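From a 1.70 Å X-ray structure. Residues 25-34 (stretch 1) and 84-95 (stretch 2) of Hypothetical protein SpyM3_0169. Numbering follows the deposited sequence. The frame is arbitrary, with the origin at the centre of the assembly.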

# COMPACT_ATOMS: atom_id res chain seq x y z
N LEU A 25 -13.24 -8.78 -0.84
CA LEU A 25 -13.23 -8.23 -2.18
C LEU A 25 -13.80 -6.86 -1.85
O LEU A 25 -14.55 -6.72 -0.88
CB LEU A 25 -14.21 -9.02 -3.06
CG LEU A 25 -13.83 -9.40 -4.49
CD1 LEU A 25 -12.43 -9.99 -4.55
CD2 LEU A 25 -14.86 -10.39 -5.00
N VAL A 26 -13.42 -5.84 -2.60
CA VAL A 26 -13.97 -4.52 -2.35
C VAL A 26 -14.70 -4.07 -3.61
O VAL A 26 -14.12 -4.04 -4.69
CB VAL A 26 -12.87 -3.48 -1.96
CG1 VAL A 26 -11.81 -3.40 -3.03
CG2 VAL A 26 -13.51 -2.11 -1.73
N GLU A 27 -15.99 -3.78 -3.46
CA GLU A 27 -16.81 -3.33 -4.57
C GLU A 27 -16.80 -1.81 -4.52
O GLU A 27 -17.09 -1.22 -3.48
CB GLU A 27 -18.24 -3.85 -4.44
CG GLU A 27 -18.37 -5.36 -4.39
CD GLU A 27 -19.82 -5.81 -4.23
OE1 GLU A 27 -20.50 -5.33 -3.31
OE2 GLU A 27 -20.28 -6.65 -5.04
N ILE A 28 -16.46 -1.19 -5.64
CA ILE A 28 -16.36 0.26 -5.72
C ILE A 28 -17.32 0.87 -6.74
O ILE A 28 -17.41 0.40 -7.87
CB ILE A 28 -14.93 0.69 -6.10
CG1 ILE A 28 -13.95 0.23 -5.01
CG2 ILE A 28 -14.85 2.19 -6.29
CD1 ILE A 28 -12.49 0.49 -5.36
N ASP A 29 -18.05 1.90 -6.32
CA ASP A 29 -18.98 2.59 -7.20
C ASP A 29 -18.37 3.94 -7.55
O ASP A 29 -18.00 4.71 -6.67
CB ASP A 29 -20.34 2.80 -6.53
CG ASP A 29 -21.15 1.53 -6.44
OD1 ASP A 29 -21.22 0.94 -5.34
OD2 ASP A 29 -21.71 1.12 -7.47
N LEU A 30 -18.27 4.20 -8.85
CA LEU A 30 -17.70 5.45 -9.34
C LEU A 30 -18.75 6.27 -10.08
O LEU A 30 -19.45 5.76 -10.95
CB LEU A 30 -16.53 5.18 -10.29
CG LEU A 30 -15.26 4.56 -9.71
CD1 LEU A 30 -14.25 4.34 -10.83
CD2 LEU A 30 -14.68 5.47 -8.64
N GLU A 31 -18.85 7.55 -9.73
CA GLU A 31 -19.79 8.44 -10.39
C GLU A 31 -19.14 8.90 -11.69
O GLU A 31 -17.96 8.65 -11.93
CB GLU A 31 -20.08 9.66 -9.51
CG GLU A 31 -21.17 9.43 -8.47
CD GLU A 31 -21.56 10.71 -7.76
OE1 GLU A 31 -20.80 11.17 -6.88
OE2 GLU A 31 -22.63 11.27 -8.10
N HIS A 32 -19.92 9.57 -12.53
CA HIS A 32 -19.39 10.06 -13.80
C HIS A 32 -18.17 10.93 -13.54
O HIS A 32 -18.18 11.80 -12.67
CB HIS A 32 -20.46 10.88 -14.53
CG HIS A 32 -19.99 11.43 -15.84
ND1 HIS A 32 -19.54 10.63 -16.87
CD2 HIS A 32 -19.89 12.70 -16.29
CE1 HIS A 32 -19.18 11.38 -17.89
NE2 HIS A 32 -19.38 12.65 -17.57
N GLY A 33 -17.10 10.68 -14.30
CA GLY A 33 -15.88 11.45 -14.13
C GLY A 33 -15.04 11.04 -12.94
O GLY A 33 -13.96 11.59 -12.72
N GLY A 34 -15.52 10.08 -12.16
CA GLY A 34 -14.79 9.63 -10.99
C GLY A 34 -13.66 8.68 -11.33
O GLY A 34 -13.71 7.96 -12.33
N GLN A 84 -4.84 3.39 -12.80
CA GLN A 84 -5.99 4.22 -12.48
C GLN A 84 -7.20 3.85 -13.32
O GLN A 84 -7.09 3.67 -14.53
CB GLN A 84 -5.64 5.70 -12.65
CG GLN A 84 -6.69 6.65 -12.10
CD GLN A 84 -6.13 8.04 -11.80
OE1 GLN A 84 -5.59 8.70 -12.69
NE2 GLN A 84 -6.26 8.47 -10.56
N ALA A 85 -8.34 3.73 -12.66
CA ALA A 85 -9.59 3.39 -13.33
C ALA A 85 -10.45 4.64 -13.43
O ALA A 85 -10.62 5.37 -12.45
CB ALA A 85 -10.32 2.31 -12.55
N MSE A 86 -10.97 4.91 -14.63
CA MSE A 86 -11.83 6.07 -14.86
C MSE A 86 -13.22 5.62 -15.27
O MSE A 86 -13.38 4.63 -15.98
CB MSE A 86 -11.25 6.97 -15.96
CG MSE A 86 -10.14 7.89 -15.49
SE MSE A 86 -8.47 7.00 -15.14
CE MSE A 86 -7.49 7.61 -16.70
N SER A 87 -14.23 6.36 -14.83
CA SER A 87 -15.62 6.02 -15.14
C SER A 87 -16.31 7.07 -16.00
O SER A 87 -16.20 8.27 -15.75
CB SER A 87 -16.40 5.82 -13.84
OG SER A 87 -17.72 5.37 -14.10
N ASN A 88 -17.02 6.60 -17.02
CA ASN A 88 -17.77 7.46 -17.92
C ASN A 88 -19.23 7.16 -17.60
O ASN A 88 -19.85 6.27 -18.19
CB ASN A 88 -17.46 7.09 -19.38
CG ASN A 88 -17.97 8.12 -20.37
OD1 ASN A 88 -17.65 8.08 -21.55
ND2 ASN A 88 -18.79 9.05 -19.89
N GLY A 89 -19.78 7.91 -16.65
CA GLY A 89 -21.14 7.70 -16.21
C GLY A 89 -21.04 6.92 -14.91
O GLY A 89 -19.94 6.82 -14.35
N ASP A 90 -22.14 6.35 -14.42
CA ASP A 90 -22.08 5.57 -13.19
C ASP A 90 -21.46 4.21 -13.49
O ASP A 90 -21.97 3.46 -14.32
CB ASP A 90 -23.47 5.38 -12.59
CG ASP A 90 -24.05 6.67 -12.04
OD1 ASP A 90 -23.38 7.33 -11.23
OD2 ASP A 90 -25.19 7.02 -12.42
N GLY A 91 -20.34 3.91 -12.84
CA GLY A 91 -19.68 2.64 -13.08
C GLY A 91 -19.33 1.86 -11.82
O GLY A 91 -19.38 2.40 -10.72
N LYS A 92 -18.98 0.59 -12.00
CA LYS A 92 -18.63 -0.27 -10.88
C LYS A 92 -17.41 -1.12 -11.18
O LYS A 92 -17.12 -1.44 -12.33
CB LYS A 92 -19.80 -1.20 -10.55
CG LYS A 92 -21.09 -0.50 -10.17
CD LYS A 92 -22.19 -1.51 -9.89
CE LYS A 92 -23.52 -0.84 -9.58
NZ LYS A 92 -24.58 -1.84 -9.30
N LEU A 93 -16.67 -1.48 -10.13
CA LEU A 93 -15.52 -2.33 -10.30
C LEU A 93 -15.26 -3.01 -8.97
O LEU A 93 -15.71 -2.54 -7.92
CB LEU A 93 -14.28 -1.55 -10.75
CG LEU A 93 -13.56 -0.59 -9.80
CD1 LEU A 93 -12.13 -0.40 -10.27
CD2 LEU A 93 -14.29 0.74 -9.74
N ALA A 94 -14.55 -4.13 -9.01
CA ALA A 94 -14.24 -4.87 -7.79
C ALA A 94 -12.75 -5.15 -7.79
O ALA A 94 -12.18 -5.49 -8.82
CB ALA A 94 -15.03 -6.18 -7.76
N LEU A 95 -12.13 -4.99 -6.63
CA LEU A 95 -10.70 -5.22 -6.47
C LEU A 95 -10.43 -6.32 -5.47
O LEU A 95 -11.23 -6.55 -4.56
CB LEU A 95 -10.00 -3.96 -5.96
CG LEU A 95 -10.20 -2.65 -6.72
CD1 LEU A 95 -9.40 -1.54 -6.02
CD2 LEU A 95 -9.77 -2.83 -8.16
O HOH W 1 -22.15 2.77 -9.67
O HOH W 2 -23.01 9.97 -11.72

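The apolar centre of the contact lies on one face of an antiparallel pair of strands, 26-30 and 91-95, where Val 26, Ile 28 and Leu 30 meet Leu 93 and Leu 95. Leu 93 CD2 fits between two neighbours, 3.7 Å from Ile 28 CB and 3.8 Å from Leu 30 CD1. Ile 28, with chi1 m and chi2 t, extends CD1 to within 3.8 Å of Leu 95 CD1, and Val 26 CG1 packs 3.5 Å from Leu 95 CB. All five side chains are buried, as suits their branched hydrocarbon character.

Beneath them the backbones are joined by three pairs of hydrogen bonds, linking Val 26 with Leu 95, Ile 28 with Leu 93, and Leu 30 with Gly 91. The last is nearly straight in both directions, at 2.8 Å for Leu 30 N to Gly 91 O and for Gly 91 N to Leu 30 O. Glycine suits position 91, because a CB there would clash with Ser 87 OG. Ser 87 OG donates to Gly 89 O (2.7 Å), across the bend between the strands of the second stretch, while Ser 87 CB packs 3.6 Å from Leu 30 CB.

The opposite face is more polar. Asp 29 OD2 approaches Lys 92 CG at 3.2 Å but remains 4.5 Å from Lys 92 NZ, beyond a salt bridge; a water bridges Asp 29 OD2 and Gly 91 O.

Past the strand, a type II turn from Glu 31 to Gly 34 continues the contact between the two stretches: Gly 33 N donates to Ser 87 O and Ser 87 N to Gly 34 O, both at 3.0 Å. The positive phi of Gly 33 favours glycine. At the exposed edge, His 32 ND1 accepts a weak hydrogen bond from Gly 89 N (2.7 Å), and a second water links His 32 N to Asp 90 OD1.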